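PDB 3ESL: checkpoint serine/threonine-protein kinase BUB1 from Saccharomyces cerevisiae, which acts in the mitotic spindle checkpoint, which delays anaphase until chromosomes are bioriented, and is represented here by its conserved N-terminal TPR-like domain. Local coordinates for residues R147-N150 with R151-S155. Residues are numbered along the deposited sequence; the frame is centred on the assembly and turned at random.
Sequences RPYN and RLLRS
The carbonyl O of Pro148 has two partners: the backbone N of Leu152 reaches it in a weak hydrogen bond of 3.5 Å, and the hydroxyl of Ser115 adds a second. This is the first turn of helix 149-165, one of the antiparallel helices of the TPR-like N-terminal domain of BUB1, with Pro148 as N-cap residue behind a cis peptide bond. The next bonds are firmer: Leu153 N gives to Tyr149 O at 3.2 Å, within the carbonyl plane. Arg154 N gives to Asn150 O at 3.1 Å, with the donor tilted 21° from the plane of the Asn150 carbonyl. On one side of the turn Arg151 folds back against the proline. Its CG lies opposite the backbone N (chi1 -164°) and the chain kinks at chi3 (71°), bringing one face of the guanidinium up to the proline, whose ring stands steeply to it and points CG at that face, off toward its rim, with Pro148 CG 3.4 Å from Arg151 NH1. Arg151 NH2 also forms a salt bridge with Glu119, which takes the hydroxyl of Ser155 on its other carboxylate oxygen; the helix start is thus tied to helix 115-127. Leu152 turns inward, packing on Leu138 and Ala142 of helix 131-143 as well as on Ser115. Tyr149, which also touches Ala142, meets Leu153 one turn on: the methyl CD1 of Leu153 comes obliquely to the ring, 3.7 Å from Tyr149 CE2.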
ATOM      1  N   ARG A 147       5.464  -6.847 -13.437  1.00 29.95           N
ATOM      2  CA  ARG A 147       4.333  -7.582 -14.021  1.00 28.35           C
ATOM      3  C   ARG A 147       3.010  -7.086 -13.418  1.00 28.70           C
ATOM      4  O   ARG A 147       3.001  -6.692 -12.247  1.00 24.50           O
ATOM      5  CB  ARG A 147       4.527  -9.099 -13.819  1.00 29.08           C
ATOM      6  CG  ARG A 147       4.554  -9.568 -12.351  1.00 27.54           C
ATOM      7  CD  ARG A 147       4.290 -11.090 -12.221  1.00 26.72           C
ATOM      8  NE  ARG A 147       3.759 -11.379 -10.884  1.00 21.19           N
ATOM      9  CZ  ARG A 147       2.489 -11.193 -10.536  1.00 18.47           C
ATOM     10  NH1 ARG A 147       1.604 -10.773 -11.444  1.00 23.57           N
ATOM     11  NH2 ARG A 147       2.090 -11.441  -9.280  1.00 20.03           N
ATOM     12  N   PRO A 148       1.905  -7.025 -14.214  1.00 29.51           N
ATOM     13  CA  PRO A 148       1.764  -7.259 -15.666  1.00 33.09           C
ATOM     14  C   PRO A 148       2.365  -6.122 -16.493  1.00 30.42           C
ATOM     15  O   PRO A 148       1.986  -4.951 -16.334  1.00 30.74           O
ATOM     16  CB  PRO A 148       0.250  -7.297 -15.879  1.00 31.76           C
ATOM     17  CG  PRO A 148      -0.327  -6.529 -14.774  1.00 31.57           C
ATOM     18  CD  PRO A 148       0.611  -6.652 -13.603  1.00 28.92           C
ATOM     19  N   TYR A 149       3.286  -6.487 -17.375  1.00 32.92           N
ATOM     20  CA  TYR A 149       4.102  -5.517 -18.100  1.00 34.46           C
ATOM     21  C   TYR A 149       3.310  -4.647 -19.077  1.00 33.34           C
ATOM     22  O   TYR A 149       3.480  -3.427 -19.107  1.00 30.94           O
ATOM     23  CB  TYR A 149       5.237  -6.245 -18.819  1.00 37.04           C
ATOM     24  CG  TYR A 149       6.274  -5.330 -19.414  1.00 39.37           C
ATOM     25  CD1 TYR A 149       7.283  -4.778 -18.619  1.00 38.82           C
ATOM     26  CD2 TYR A 149       6.259  -5.023 -20.778  1.00 41.08           C
ATOM     27  CE1 TYR A 149       8.247  -3.930 -19.166  1.00 42.42           C
ATOM     28  CE2 TYR A 149       7.224  -4.178 -21.336  1.00 40.77           C
ATOM     29  CZ  TYR A 149       8.211  -3.640 -20.525  1.00 41.57           C
ATOM     30  OH  TYR A 149       9.166  -2.811 -21.069  1.00 41.35           O
ATOM     31  N   ASN A 150       2.450  -5.270 -19.880  1.00 34.23           N
ATOM     32  CA  ASN A 150       1.720  -4.532 -20.907  1.00 34.68           C
ATOM     33  C   ASN A 150       0.747  -3.507 -20.345  1.00 34.02           C
ATOM     34  O   ASN A 150       0.563  -2.428 -20.922  1.00 32.57           O
ATOM     35  CB  ASN A 150       1.022  -5.484 -21.883  1.00 37.55           C
ATOM     36  CG  ASN A 150       1.996  -6.145 -22.850  1.00 43.36           C
ATOM     37  OD1 ASN A 150       3.010  -5.559 -23.238  1.00 47.72           O
ATOM     38  ND2 ASN A 150       1.686  -7.370 -23.250  1.00 44.47           N
ATOM     39  N   ARG A 151       0.129  -3.836 -19.213  1.00 30.27           N
ATOM     40  CA  ARG A 151      -0.769  -2.898 -18.558  1.00 30.10           C
ATOM     41  C   ARG A 151      -0.013  -1.642 -18.126  1.00 29.59           C
ATOM     42  O   ARG A 151      -0.532  -0.527 -18.255  1.00 30.92           O
ATOM     43  CB  ARG A 151      -1.447  -3.544 -17.354  1.00 29.43           C
ATOM     44  CG  ARG A 151      -2.660  -2.773 -16.865  1.00 32.66           C
ATOM     45  CD  ARG A 151      -3.183  -3.363 -15.579  1.00 33.39           C
ATOM     46  NE  ARG A 151      -2.272  -3.085 -14.470  1.00 32.59           N
ATOM     47  CZ  ARG A 151      -2.172  -3.845 -13.385  1.00 34.96           C
ATOM     48  NH1 ARG A 151      -2.914  -4.941 -13.272  1.00 31.25           N
ATOM     49  NH2 ARG A 151      -1.321  -3.514 -12.422  1.00 28.50           N
ATOM     50  N   LEU A 152       1.206  -1.834 -17.616  1.00 29.13           N
ATOM     51  CA  LEU A 152       2.068  -0.723 -17.203  1.00 29.74           C
ATOM     52  C   LEU A 152       2.335   0.204 -18.391  1.00 32.04           C
ATOM     53  O   LEU A 152       2.271   1.425 -18.262  1.00 30.71           O
ATOM     54  CB  LEU A 152       3.387  -1.261 -16.635  1.00 27.91           C
ATOM     55  CG  LEU A 152       4.396  -0.389 -15.870  1.00 32.33           C
ATOM     56  CD1 LEU A 152       5.333   0.380 -16.795  1.00 34.95           C
ATOM     57  CD2 LEU A 152       3.713   0.535 -14.850  1.00 32.53           C
ATOM     58  N   LEU A 153       2.615  -0.389 -19.547  1.00 33.23           N
ATOM     59  CA  LEU A 153       2.845   0.385 -20.780  1.00 34.73           C
ATOM     60  C   LEU A 153       1.624   1.209 -21.193  1.00 34.66           C
ATOM     61  O   LEU A 153       1.772   2.338 -21.666  1.00 37.49           O
ATOM     62  CB  LEU A 153       3.314  -0.517 -21.931  1.00 35.89           C
ATOM     63  CG  LEU A 153       4.636  -1.286 -21.799  1.00 37.91           C
ATOM     64  CD1 LEU A 153       5.008  -1.892 -23.144  1.00 40.59           C
ATOM     65  CD2 LEU A 153       5.785  -0.429 -21.275  1.00 38.90           C
ATOM     66  N   ARG A 154       0.428   0.653 -21.005  0.50 33.29           N
ATOM     67  CA  ARG A 154      -0.808   1.384 -21.290  0.50 33.42           C
ATOM     68  C   ARG A 154      -1.053   2.499 -20.275  0.50 34.43           C
ATOM     69  O   ARG A 154      -1.558   3.565 -20.634  0.50 35.23           O
ATOM     70  CB  ARG A 154      -2.012   0.442 -21.354  0.50 33.22           C
ATOM     71  CG  ARG A 154      -1.939  -0.572 -22.487  0.50 33.56           C
ATOM     72  CD  ARG A 154      -3.293  -1.221 -22.762  0.50 35.19           C
ATOM     73  NE  ARG A 154      -3.754  -2.060 -21.657  0.50 33.74           N
ATOM     74  CZ  ARG A 154      -3.364  -3.316 -21.447  0.50 34.50           C
ATOM     75  NH1 ARG A 154      -2.489  -3.901 -22.260  0.50 31.39           N
ATOM     76  NH2 ARG A 154      -3.846  -3.986 -20.410  0.50 35.30           N
ATOM     77  N   SER A 155      -0.692   2.250 -19.016  1.00 33.19           N
ATOM     78  CA  SER A 155      -0.804   3.267 -17.960  1.00 31.90           C
ATOM     79  C   SER A 155       0.058   4.485 -18.281  1.00 30.73           C
ATOM     80  O   SER A 155      -0.365   5.633 -18.086  1.00 32.92           O
ATOM     81  CB  SER A 155      -0.397   2.681 -16.599  1.00 32.30           C
ATOM     82  OG  SER A 155      -1.375   1.762 -16.125  1.00 31.63           O
TER